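PDB 1YLI: putative acyl-CoA thioester hydrolase HI0827 from Haemophilus influenzae, which probably hydrolyses the thioester bond of a broad range of acyl-coenzyme A substrates, working as a hexamer that binds coenzyme A. Local coordinates for residues T60-S65 against V118-A123; I48-I53 against S90-K95; V74-C79 against V98-V103. All coordinates share one frame; numbering follows the deposited sequence.

Contact 1: residues T60-S65 against V118-A123; sequences TVAVES and VFTFVA. With COA (coenzyme A), chain H.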
loop_
_atom_site.group_PDB
_atom_site.type_symbol
_atom_site.label_atom_id
_atom_site.label_comp_id
_atom_site.label_asym_id
_atom_site.label_seq_id
_atom_site.Cartn_x
_atom_site.Cartn_y
_atom_site.Cartn_z
ATOM N N THR B 60 -18.533 -11.939 7.337
ATOM C CA THR B 60 -19.042 -11.205 8.493
ATOM C C THR B 60 -20.482 -10.777 8.311
ATOM O O THR B 60 -20.793 -10.081 7.332
ATOM C CB THR B 60 -18.194 -9.930 8.717
ATOM O OG1 THR B 60 -16.825 -10.318 8.822
ATOM C CG2 THR B 60 -18.619 -9.222 10.014
ATOM N N VAL B 61 -21.365 -11.155 9.249
ATOM C CA VAL B 61 -22.745 -10.629 9.205
ATOM C C VAL B 61 -23.079 -9.581 10.285
ATOM O O VAL B 61 -23.988 -8.798 10.102
ATOM C CB VAL B 61 -23.856 -11.726 9.218
ATOM C CG1 VAL B 61 -23.719 -12.583 7.988
ATOM C CG2 VAL B 61 -23.809 -12.586 10.550
ATOM N N ALA B 62 -22.390 -9.595 11.419
ATOM C CA ALA B 62 -22.725 -8.639 12.460
ATOM C C ALA B 62 -21.503 -8.329 13.285
ATOM O O ALA B 62 -20.564 -9.110 13.322
ATOM C CB ALA B 62 -23.869 -9.161 13.330
ATOM N N VAL B 63 -21.505 -7.158 13.920
ATOM C CA VAL B 63 -20.507 -6.818 14.937
ATOM C C VAL B 63 -21.266 -6.088 16.014
ATOM O O VAL B 63 -22.151 -5.256 15.720
ATOM C CB VAL B 63 -19.396 -5.870 14.417
ATOM C CG1 VAL B 63 -18.088 -6.002 15.295
ATOM C CG2 VAL B 63 -19.116 -6.198 13.053
ATOM N N GLU B 64 -20.927 -6.360 17.268
ATOM C CA GLU B 64 -21.646 -5.666 18.345
ATOM C C GLU B 64 -21.002 -4.271 18.602
ATOM O O GLU B 64 -19.981 -3.915 17.975
ATOM C CB GLU B 64 -21.794 -6.602 19.573
ATOM C CG GLU B 64 -20.586 -6.586 20.470
ATOM C CD GLU B 64 -20.568 -7.724 21.524
ATOM O OE1 GLU B 64 -21.628 -8.294 21.929
ATOM O OE2 GLU B 64 -19.410 -8.042 21.913
ATOM N N SER B 65 -21.588 -3.448 19.461
ATOM C CA SER B 65 -21.034 -2.119 19.721
ATOM C C SER B 65 -19.643 -2.241 20.378
ATOM O O SER B 65 -19.349 -3.280 20.996
ATOM C CB SER B 65 -21.973 -1.359 20.644
ATOM O OG SER B 65 -22.116 -2.086 21.826
ATOM N N VAL B 118 -17.712 -8.707 19.949
ATOM C CA VAL B 118 -18.099 -9.977 19.354
ATOM C C VAL B 118 -18.477 -9.785 17.900
ATOM O O VAL B 118 -19.390 -8.994 17.553
ATOM C CB VAL B 118 -19.256 -10.624 20.152
ATOM C CG1 VAL B 118 -19.748 -11.918 19.492
ATOM C CG2 VAL B 118 -18.767 -10.947 21.566
ATOM N N PHE B 119 -17.816 -10.575 17.068
ATOM C CA PHE B 119 -18.133 -10.655 15.665
ATOM C C PHE B 119 -18.954 -11.901 15.388
ATOM O O PHE B 119 -18.641 -12.974 15.918
ATOM C CB PHE B 119 -16.835 -10.705 14.848
ATOM C CG PHE B 119 -16.139 -9.377 14.737
ATOM C CD1 PHE B 119 -15.421 -8.859 15.812
ATOM C CD2 PHE B 119 -16.206 -8.647 13.575
ATOM C CE1 PHE B 119 -14.795 -7.612 15.724
ATOM C CE2 PHE B 119 -15.575 -7.429 13.481
ATOM C CZ PHE B 119 -14.863 -6.906 14.567
ATOM N N THR B 120 -19.990 -11.758 14.551
ATOM C CA THR B 120 -20.720 -12.908 14.048
ATOM C C THR B 120 -20.365 -13.180 12.599
ATOM O O THR B 120 -20.563 -12.312 11.726
ATOM C CB THR B 120 -22.222 -12.736 14.169
ATOM O OG1 THR B 120 -22.509 -12.392 15.522
ATOM C CG2 THR B 120 -22.931 -14.064 13.842
ATOM N N PHE B 121 -19.823 -14.374 12.362
ATOM C CA PHE B 121 -19.455 -14.806 11.027
ATOM C C PHE B 121 -20.386 -15.926 10.598
ATOM O O PHE B 121 -20.974 -16.624 11.439
ATOM C CB PHE B 121 -18.035 -15.350 10.991
ATOM C CG PHE B 121 -16.984 -14.378 11.433
ATOM C CD1 PHE B 121 -16.426 -13.477 10.525
ATOM C CD2 PHE B 121 -16.500 -14.393 12.741
ATOM C CE1 PHE B 121 -15.439 -12.604 10.925
ATOM C CE2 PHE B 121 -15.494 -13.513 13.149
ATOM C CZ PHE B 121 -14.978 -12.607 12.237
ATOM N N VAL B 122 -20.521 -16.106 9.282
ATOM C CA VAL B 122 -21.371 -17.155 8.721
ATOM C C VAL B 122 -20.531 -17.943 7.718
ATOM O O VAL B 122 -19.852 -17.354 6.876
ATOM C CB VAL B 122 -22.634 -16.591 8.031
ATOM C CG1 VAL B 122 -23.415 -17.714 7.323
ATOM C CG2 VAL B 122 -23.570 -15.926 9.038
ATOM N N ALA B 123 -20.581 -19.269 7.825
ATOM C CA ALA B 123 -19.905 -20.153 6.900
ATOM C C ALA B 123 -20.695 -20.143 5.599
ATOM O O ALA B 123 -21.911 -20.377 5.610
ATOM C CB ALA B 123 -19.815 -21.595 7.507
HETATM N N1A COA H . -27.062 -10.876 13.380
HETATM C C2A COA H . -26.573 -12.016 13.991
HETATM N N3A COA H . -26.713 -13.232 13.338
HETATM C C4A COA H . -27.299 -13.299 12.099
HETATM C C5A COA H . -27.789 -12.151 11.488
HETATM C C6A COA H . -27.661 -10.935 12.132
HETATM N N6A COA H . -27.941 -9.828 11.446
HETATM N N7A COA H . -28.315 -12.475 10.285
HETATM C C8A COA H . -28.192 -13.812 10.126
HETATM N N9A COA H . -27.568 -14.334 11.234
HETATM C C1B COA H . -27.278 -15.744 11.453
HETATM C C2B COA H . -28.541 -16.606 11.434
HETATM O O2B COA H . -29.164 -16.692 12.691
HETATM C C3B COA H . -28.038 -17.943 10.914
HETATM O O3B COA H . -27.581 -18.694 12.012
HETATM P P3B COA H . -27.430 -20.285 12.147
HETATM O O7A COA H . -28.705 -20.764 12.748
HETATM O O8A COA H . -26.306 -20.554 13.105
HETATM O O9A COA H . -27.136 -20.986 10.842
HETATM C C4B COA H . -26.871 -17.536 10.016
HETATM O O4B COA H . -26.552 -16.183 10.335
HETATM C C5B COA H . -27.227 -17.659 8.534
HETATM O O5B COA H . -28.444 -16.968 8.305
HETATM P P1A COA H . -29.433 -17.392 7.124
HETATM O O1A COA H . -30.822 -16.885 7.457
HETATM O O2A COA H . -29.426 -18.886 6.904
HETATM O O3A COA H . -28.884 -16.663 5.794
HETATM P P2A COA H . -29.228 -15.111 5.523
HETATM O O4A COA H . -29.676 -14.486 6.831
HETATM O O5A COA H . -30.252 -14.936 4.443
HETATM O O6A COA H . -27.834 -14.473 5.080
HETATM C CBP COA H . -25.566 -14.328 4.647
HETATM C CCP COA H . -26.593 -14.829 5.646
HETATM C CDP COA H . -24.193 -14.440 5.270
HETATM C CEP COA H . -25.586 -15.271 3.446
HETATM C CAP COA H . -25.896 -12.868 4.224
HETATM O OAP COA H . -26.436 -12.043 5.249
HETATM C C9P COA H . -24.814 -12.137 3.456
HETATM O O9P COA H . -24.254 -12.725 2.313
HETATM N N8P COA H . -24.429 -10.944 3.884
HETATM C C7P COA H . -23.213 -10.317 3.378
HETATM C C6P COA H . -22.029 -10.682 4.247
HETATM C C5P COA H . -20.791 -9.945 3.806
HETATM O O5P COA H . -20.352 -10.071 2.650
HETATM N N4P COA H . -20.223 -9.182 4.757
HETATM C C3P COA H . -18.966 -8.470 4.635
HETATM C C2P COA H . -19.007 -7.240 3.723
HETATM S S1P COA H . -20.670 -6.689 3.281
#
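Val61 and Ala62 both turn their backbone N-H groups to the carbonyl oxygen of Thr120. Val61 N lies 2.8 Å from Thr120 O, and Ala62 N lies 3.3 Å from Thr120 O. Both donors are in the carbonyl plane, and that of Ala62 sits on a lone pair. Two residues facing one make a classic beta bulge in an otherwise antiparallel pairing. Past the bulge, Thr120 N returns a bond to Ala62 O, and Glu64 N bonds Val118 O.

At the bulge the side chain of Val61 reaches coenzyme A. Its CB lies 4.2 Å from Thr120 O, and there the chain divides. CG1 meets CG2 of Val122 at 3.5 Å and the ligand methyl CDP. CG2 packs on CG2 of Thr120 at 3.7 Å and also lies close to Thr120 O. Strands 58-67 and 111-123 belong to the hotdog fold, an antiparallel sheet wrapped round a central helix. Here they form one wall of a coenzyme A pocket. Thr60 O accepts a hydrogen bond from the pantetheine N4P of coenzyme A at 2.8 Å, and the CB of Ala62 touches the adenine.

Thr60, Val63, Phe119 and Phe121 occupy the other face, toward helix 35-54. Val63 CG1 sits over the centre of the Phe119 ring, 3.4 Å from its centroid, a CH-pi contact. CG1 reaches that position anti to the backbone N (chi1 -157°). Thr60 CG2 lies at the edge of the same ring. Thr60 OG1 passes close to Phe121 but is hydrogen-bonded to Asp43. Met39 of a second subunit packs on Val63 and Phe119. At the loop end Glu64 OE2 takes the N-H of Val118 at 2.7 Å, from above the carboxylate plane, with an N-H...O angle of 139°.

Contact 2: residues I48-I53 against S90-K95; sequences ILAKEI and SSIKIK. With COA (coenzyme A), chain H.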
loop_
_atom_site.group_PDB
_atom_site.type_symbol
_atom_site.label_atom_id
_atom_site.label_comp_id
_atom_site.label_asym_id
_atom_site.label_seq_id
_atom_site.Cartn_x
_atom_site.Cartn_y
_atom_site.Cartn_z
ATOM N N ILE B 48 -9.914 -15.553 11.071
ATOM C CA ILE B 48 -8.958 -16.677 11.004
ATOM C C ILE B 48 -9.494 -17.874 11.870
ATOM O O ILE B 48 -9.542 -19.028 11.428
ATOM C CB ILE B 48 -7.576 -16.266 11.549
ATOM C CG1 ILE B 48 -6.920 -15.193 10.645
ATOM C CG2 ILE B 48 -6.681 -17.511 11.712
ATOM C CD1 ILE B 48 -5.532 -14.645 11.173
ATOM N N LEU B 49 -9.917 -17.564 13.088
ATOM C CA LEU B 49 -10.423 -18.562 14.025
ATOM C C LEU B 49 -11.732 -19.147 13.465
ATOM O O LEU B 49 -11.934 -20.369 13.496
ATOM C CB LEU B 49 -10.706 -17.944 15.404
ATOM C CG LEU B 49 -10.492 -18.798 16.682
ATOM C CD1 LEU B 49 -11.239 -18.339 17.944
ATOM C CD2 LEU B 49 -10.646 -20.266 16.479
ATOM N N ALA B 50 -12.631 -18.263 13.016
ATOM C CA ALA B 50 -13.903 -18.704 12.449
ATOM C C ALA B 50 -13.699 -19.641 11.279
ATOM O O ALA B 50 -14.359 -20.652 11.232
ATOM C CB ALA B 50 -14.771 -17.533 12.041
ATOM N N LYS B 51 -12.758 -19.331 10.382
ATOM C CA LYS B 51 -12.472 -20.202 9.228
ATOM C C LYS B 51 -11.868 -21.563 9.627
ATOM O O LYS B 51 -12.172 -22.603 9.004
ATOM C CB LYS B 51 -11.564 -19.477 8.218
ATOM C CG LYS B 51 -11.111 -20.360 7.115
ATOM C CD LYS B 51 -10.256 -19.628 6.070
ATOM C CE LYS B 51 -9.999 -20.515 4.857
ATOM N NZ LYS B 51 -9.489 -19.690 3.670
ATOM N N GLU B 52 -11.020 -21.554 10.657
ATOM C CA GLU B 52 -10.480 -22.779 11.262
ATOM C C GLU B 52 -11.593 -23.722 11.712
ATOM O O GLU B 52 -11.548 -24.931 11.443
ATOM C CB GLU B 52 -9.559 -22.459 12.452
ATOM C CG GLU B 52 -8.159 -21.979 12.030
ATOM C CD GLU B 52 -7.311 -21.481 13.222
ATOM O OE1 GLU B 52 -7.820 -21.433 14.358
ATOM O OE2 GLU B 52 -6.128 -21.152 13.040
ATOM N N ILE B 53 -12.590 -23.164 12.390
ATOM C CA ILE B 53 -13.679 -23.988 12.924
ATOM C C ILE B 53 -14.638 -24.372 11.795
ATOM O O ILE B 53 -15.079 -25.498 11.714
ATOM C CB ILE B 53 -14.443 -23.260 14.051
ATOM C CG1 ILE B 53 -13.486 -22.998 15.234
ATOM C CG2 ILE B 53 -15.668 -24.067 14.503
ATOM C CD1 ILE B 53 -13.989 -21.891 16.185
ATOM N N SER B 90 -24.633 -22.616 10.801
ATOM C CA SER B 90 -23.637 -21.992 9.935
ATOM C C SER B 90 -22.976 -20.767 10.561
ATOM O O SER B 90 -22.055 -20.218 9.989
ATOM C CB SER B 90 -24.257 -21.622 8.594
ATOM O OG SER B 90 -25.199 -20.578 8.730
ATOM N N SER B 91 -23.457 -20.331 11.718
ATOM C CA SER B 91 -22.919 -19.118 12.330
ATOM C C SER B 91 -21.875 -19.433 13.415
ATOM O O SER B 91 -21.922 -20.483 14.072
ATOM C CB SER B 91 -24.048 -18.259 12.905
ATOM O OG SER B 91 -24.504 -18.857 14.108
ATOM N N ILE B 92 -20.968 -18.491 13.623
ATOM C CA ILE B 92 -19.903 -18.612 14.615
ATOM C C ILE B 92 -19.671 -17.254 15.260
ATOM O O ILE B 92 -19.450 -16.263 14.571
ATOM C CB ILE B 92 -18.542 -19.037 13.992
ATOM C CG1 ILE B 92 -18.683 -20.287 13.146
ATOM C CG2 ILE B 92 -17.509 -19.328 15.082
ATOM C CD1 ILE B 92 -17.343 -20.751 12.554
ATOM N N LYS B 93 -19.739 -17.212 16.580
ATOM C CA LYS B 93 -19.528 -15.951 17.275
ATOM C C LYS B 93 -18.124 -15.975 17.849
ATOM O O LYS B 93 -17.769 -16.927 18.569
ATOM C CB LYS B 93 -20.586 -15.751 18.358
ATOM C CG LYS B 93 -21.922 -15.347 17.779
ATOM C CD LYS B 93 -22.924 -15.068 18.854
ATOM C CE LYS B 93 -24.269 -14.669 18.284
ATOM N NZ LYS B 93 -24.170 -13.345 17.594
ATOM N N ILE B 94 -17.319 -14.977 17.482
ATOM C CA ILE B 94 -15.954 -14.844 18.024
ATOM C C ILE B 94 -15.784 -13.512 18.755
ATOM O O ILE B 94 -16.016 -12.428 18.173
ATOM C CB ILE B 94 -14.865 -15.037 16.918
ATOM C CG1 ILE B 94 -14.836 -16.495 16.477
ATOM C CG2 ILE B 94 -13.447 -14.679 17.432
ATOM C CD1 ILE B 94 -14.932 -16.552 15.059
ATOM N N LYS B 95 -15.439 -13.580 20.036
ATOM C CA LYS B 95 -15.042 -12.361 20.759
ATOM C C LYS B 95 -13.565 -12.030 20.523
ATOM O O LYS B 95 -12.710 -12.871 20.728
ATOM C CB LYS B 95 -15.373 -12.466 22.245
ATOM C CG LYS B 95 -15.147 -11.196 22.997
ATOM C CD LYS B 95 -15.778 -11.222 24.364
ATOM C CE LYS B 95 -15.715 -9.829 25.014
ATOM N NZ LYS B 95 -16.206 -9.941 26.437
HETATM N N1A COA H . -27.062 -10.876 13.380
HETATM C C2A COA H . -26.573 -12.016 13.991
HETATM N N3A COA H . -26.713 -13.232 13.338
HETATM C C4A COA H . -27.299 -13.299 12.099
HETATM C C5A COA H . -27.789 -12.151 11.488
HETATM C C6A COA H . -27.661 -10.935 12.132
HETATM N N6A COA H . -27.941 -9.828 11.446
HETATM N N7A COA H . -28.315 -12.475 10.285
HETATM C C8A COA H . -28.192 -13.812 10.126
HETATM N N9A COA H . -27.568 -14.334 11.234
HETATM C C1B COA H . -27.278 -15.744 11.453
HETATM C C2B COA H . -28.541 -16.606 11.434
HETATM O O2B COA H . -29.164 -16.692 12.691
HETATM C C3B COA H . -28.038 -17.943 10.914
HETATM O O3B COA H . -27.581 -18.694 12.012
HETATM P P3B COA H . -27.430 -20.285 12.147
HETATM O O7A COA H . -28.705 -20.764 12.748
HETATM O O8A COA H . -26.306 -20.554 13.105
HETATM O O9A COA H . -27.136 -20.986 10.842
HETATM C C4B COA H . -26.871 -17.536 10.016
HETATM O O4B COA H . -26.552 -16.183 10.335
HETATM C C5B COA H . -27.227 -17.659 8.534
HETATM O O5B COA H . -28.444 -16.968 8.305
HETATM P P1A COA H . -29.433 -17.392 7.124
HETATM O O1A COA H . -30.822 -16.885 7.457
HETATM O O2A COA H . -29.426 -18.886 6.904
HETATM O O3A COA H . -28.884 -16.663 5.794
HETATM P P2A COA H . -29.228 -15.111 5.523
HETATM O O4A COA H . -29.676 -14.486 6.831
HETATM O O5A COA H . -30.252 -14.936 4.443
HETATM O O6A COA H . -27.834 -14.473 5.080
HETATM C CBP COA H . -25.566 -14.328 4.647
HETATM C CCP COA H . -26.593 -14.829 5.646
HETATM C CDP COA H . -24.193 -14.440 5.270
HETATM C CEP COA H . -25.586 -15.271 3.446
HETATM C CAP COA H . -25.896 -12.868 4.224
HETATM O OAP COA H . -26.436 -12.043 5.249
HETATM C C9P COA H . -24.814 -12.137 3.456
HETATM O O9P COA H . -24.254 -12.725 2.313
HETATM N N8P COA H . -24.429 -10.944 3.884
HETATM C C7P COA H . -23.213 -10.317 3.378
HETATM C C6P COA H . -22.029 -10.682 4.247
HETATM C C5P COA H . -20.791 -9.945 3.806
HETATM O O5P COA H . -20.352 -10.071 2.650
HETATM N N4P COA H . -20.223 -9.182 4.757
HETATM C C3P COA H . -18.966 -8.470 4.635
HETATM C C2P COA H . -19.007 -7.240 3.723
HETATM S S1P COA H . -20.670 -6.689 3.281
#
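Ala50 is the point where the helix comes nearest the strand, with its CA 6.4 Å from the CA of Ile92. The small side chain is consistent with this close approach. Ile92 sends CD1 to the last turn of the helix. This methyl lies 3.3 Å from Ala50 O and 4.1 Å from Ile53 CB, so it lies against both residues. An extended chain (chi2 -178°) carries it there.

The packing is looser at Leu49, whose CD1 stays 4.3 Å from Ile94 CG1. A glycerol molecule lies beside this leucine. No hydrogen bond joins the two segments. Lys51 and Glu52 belong to the outer side of the helix, where Glu52 makes a salt bridge with Lys101 of a third subunit. The start of the strand and the residue before it are polar. Ser90 and Ser91 grip the 3'-phosphate of coenzyme A with backbone N-H and hydroxyl alike. Ser91 OG is 2.7 Å from the phosphate oxygen O8A, and Ser90 OG is 2.9 Å from O9A. Helix 35-54 laid against the concave sheet through small and branched aliphatic residues is the core of the hotdog fold.

Contact 3: residues V74-C79 against V98-V103; sequences VGDVVC and VWVKKV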
loop_
_atom_site.group_PDB
_atom_site.type_symbol
_atom_site.label_atom_id
_atom_site.label_comp_id
_atom_site.label_asym_id
_atom_site.label_seq_id
_atom_site.Cartn_x
_atom_site.Cartn_y
_atom_site.Cartn_z
ATOM N N VAL B 74 1.626 5.014 16.155
ATOM C CA VAL B 74 2.543 4.361 15.174
ATOM C C VAL B 74 3.798 3.776 15.847
ATOM O O VAL B 74 4.502 4.443 16.611
ATOM C CB VAL B 74 2.903 5.352 14.038
ATOM C CG1 VAL B 74 3.995 4.839 13.126
ATOM C CG2 VAL B 74 1.616 5.622 13.207
ATOM N N GLY B 75 4.056 2.507 15.542
ATOM C CA GLY B 75 5.176 1.764 16.092
ATOM C C GLY B 75 4.743 0.828 17.202
ATOM O O GLY B 75 5.502 -0.062 17.560
ATOM N N ASP B 76 3.561 1.055 17.793
ATOM C CA ASP B 76 3.090 0.173 18.888
ATOM C C ASP B 76 2.746 -1.223 18.313
ATOM O O ASP B 76 2.385 -1.332 17.149
ATOM C CB ASP B 76 1.828 0.746 19.575
ATOM C CG ASP B 76 2.097 2.004 20.422
ATOM O OD1 ASP B 76 3.252 2.309 20.800
ATOM O OD2 ASP B 76 1.087 2.685 20.756
ATOM N N VAL B 77 2.888 -2.271 19.116
ATOM C CA VAL B 77 2.499 -3.619 18.728
ATOM C C VAL B 77 1.036 -3.804 19.108
ATOM O O VAL B 77 0.643 -3.463 20.228
ATOM C CB VAL B 77 3.324 -4.692 19.460
ATOM C CG1 VAL B 77 2.839 -6.096 19.057
ATOM C CG2 VAL B 77 4.822 -4.552 19.163
ATOM N N VAL B 78 0.238 -4.308 18.162
ATOM C CA VAL B 78 -1.214 -4.451 18.288
ATOM C C VAL B 78 -1.608 -5.947 18.092
ATOM O O VAL B 78 -1.291 -6.575 17.079
ATOM C CB VAL B 78 -1.960 -3.553 17.279
ATOM C CG1 VAL B 78 -3.491 -3.676 17.495
ATOM C CG2 VAL B 78 -1.551 -2.097 17.439
ATOM N N CYS B 79 -2.206 -6.528 19.125
ATOM C CA CYS B 79 -2.544 -7.937 19.174
ATOM C C CYS B 79 -4.061 -8.142 19.229
ATOM O O CYS B 79 -4.760 -7.500 20.032
ATOM C CB CYS B 79 -1.952 -8.596 20.438
ATOM S SG CYS B 79 -0.163 -8.540 20.516
ATOM N N VAL B 98 -8.546 -6.509 21.665
ATOM C CA VAL B 98 -7.367 -5.853 21.092
ATOM C C VAL B 98 -6.488 -5.389 22.221
ATOM O O VAL B 98 -6.929 -4.632 23.092
ATOM C CB VAL B 98 -7.749 -4.688 20.172
ATOM C CG1 VAL B 98 -6.477 -3.988 19.543
ATOM C CG2 VAL B 98 -8.582 -5.225 19.064
ATOM N N TRP B 99 -5.260 -5.897 22.250
ATOM C CA TRP B 99 -4.271 -5.515 23.220
ATOM C C TRP B 99 -3.108 -4.795 22.536
ATOM O O TRP B 99 -2.732 -5.135 21.385
ATOM C CB TRP B 99 -3.740 -6.755 23.937
ATOM C CG TRP B 99 -4.764 -7.292 24.898
ATOM C CD1 TRP B 99 -5.823 -8.097 24.609
ATOM C CD2 TRP B 99 -4.812 -7.035 26.300
ATOM N NE1 TRP B 99 -6.511 -8.394 25.772
ATOM C CE2 TRP B 99 -5.931 -7.712 26.810
ATOM C CE3 TRP B 99 -4.016 -6.275 27.176
ATOM C CZ2 TRP B 99 -6.267 -7.680 28.153
ATOM C CZ3 TRP B 99 -4.353 -6.233 28.510
ATOM C CH2 TRP B 99 -5.457 -6.941 28.991
ATOM N N VAL B 100 -2.517 -3.837 23.257
ATOM C CA VAL B 100 -1.405 -3.045 22.751
ATOM C C VAL B 100 -0.212 -3.190 23.674
ATOM O O VAL B 100 -0.370 -3.194 24.910
ATOM C CB VAL B 100 -1.823 -1.548 22.644
ATOM C CG1 VAL B 100 -0.688 -0.684 22.104
ATOM C CG2 VAL B 100 -3.003 -1.434 21.697
ATOM N N LYS B 101 0.984 -3.321 23.091
ATOM C CA LYS B 101 2.226 -3.175 23.819
ATOM C C LYS B 101 2.885 -1.849 23.353
ATOM O O LYS B 101 3.169 -1.651 22.155
ATOM C CB LYS B 101 3.129 -4.381 23.614
ATOM C CG LYS B 101 4.435 -4.312 24.392
ATOM C CD LYS B 101 5.303 -5.557 24.215
ATOM C CE LYS B 101 6.507 -5.514 25.200
ATOM N NZ LYS B 101 7.283 -6.784 25.156
ATOM N N LYS B 102 3.089 -0.934 24.302
ATOM C CA LYS B 102 3.542 0.403 23.979
ATOM C C LYS B 102 4.980 0.415 23.459
ATOM O O LYS B 102 5.883 -0.162 24.090
ATOM C CB LYS B 102 3.478 1.259 25.225
ATOM C CG LYS B 102 2.670 2.477 25.035
ATOM C CD LYS B 102 2.072 2.934 26.374
ATOM C CE LYS B 102 1.225 4.167 26.129
ATOM N NZ LYS B 102 1.816 4.977 25.035
ATOM N N VAL B 103 5.183 1.072 22.317
ATOM C CA VAL B 103 6.535 1.276 21.793
ATOM C C VAL B 103 6.892 2.774 21.640
ATOM O O VAL B 103 7.972 3.184 22.041
ATOM C CB VAL B 103 6.727 0.590 20.441
ATOM C CG1 VAL B 103 8.075 1.014 19.831
ATOM C CG2 VAL B 103 6.625 -0.934 20.601
HETATM O O HOH W 1 0.312 3.969 22.807
HETATM O O HOH W 2 3.146 4.450 22.645
#
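Val78 and Val98 meet at an oblique angle on one face of the sheet, CG1 to CG1 at 3.6 Å. Each places that methyl anti to its backbone N (chi1 -177° for Val78, -179° for Val98). Both pack on helix 35-54. Val100 follows on the same side, and its CG1 lies against Asp76 CB at 3.8 Å. The opposite face carries Val77, Lys101, Cys79 and Trp99. The side chains of Cys79 and Trp99 meet at CB, 4.3 Å apart. The indole leads away to the rings of Phe4 and Tyr81, with NE1 hydrogen-bonded to Glu97. Lys101 likewise leads away from the pairing. Backbone bonds hold Val77 to Lys101 and Cys79 to Trp99 in an antiparallel hairpin.

Beyond the strands Val103 turns its CB to Gly75 O. Asp76 turns its carboxylate to residues 102-103, and OD1 accepts Val103 N at 2.7 Å, nearly straight (168°), from above the carboxylate plane. Ala104 N bonds OD1 and Ser73 N bonds OD2. Two waters link the carboxylate to Lys102 NZ, 4.9 Å from Asp76 OD2. With several N-H donors and a nearby lysine, Asp76 is probably kept ionised, and its carboxylate ties the hairpin's open end together.

How the contacts relate
After strand 15-21, helix 35-54 supplies residues 48-53 of contact 2. Strand 58-67 follows with 60-65 of contact 1, then residues 74-79 of contact 3 lead into strand 77-87. The chain turns back into strand 91-101. Its first half closes contact 2 and its far end closes contact 3, so these two loops cross. Strand 111-123 closes contact 1 last. Contact 1 therefore crosses contact 2 and encloses contact 3. Contacts 1 and 2 touch and share one coenzyme A, joining helix, sheet and ligand. Contact 3 lies about 24 Å from either, centre to centre, beyond the chain's centre in the same sheet.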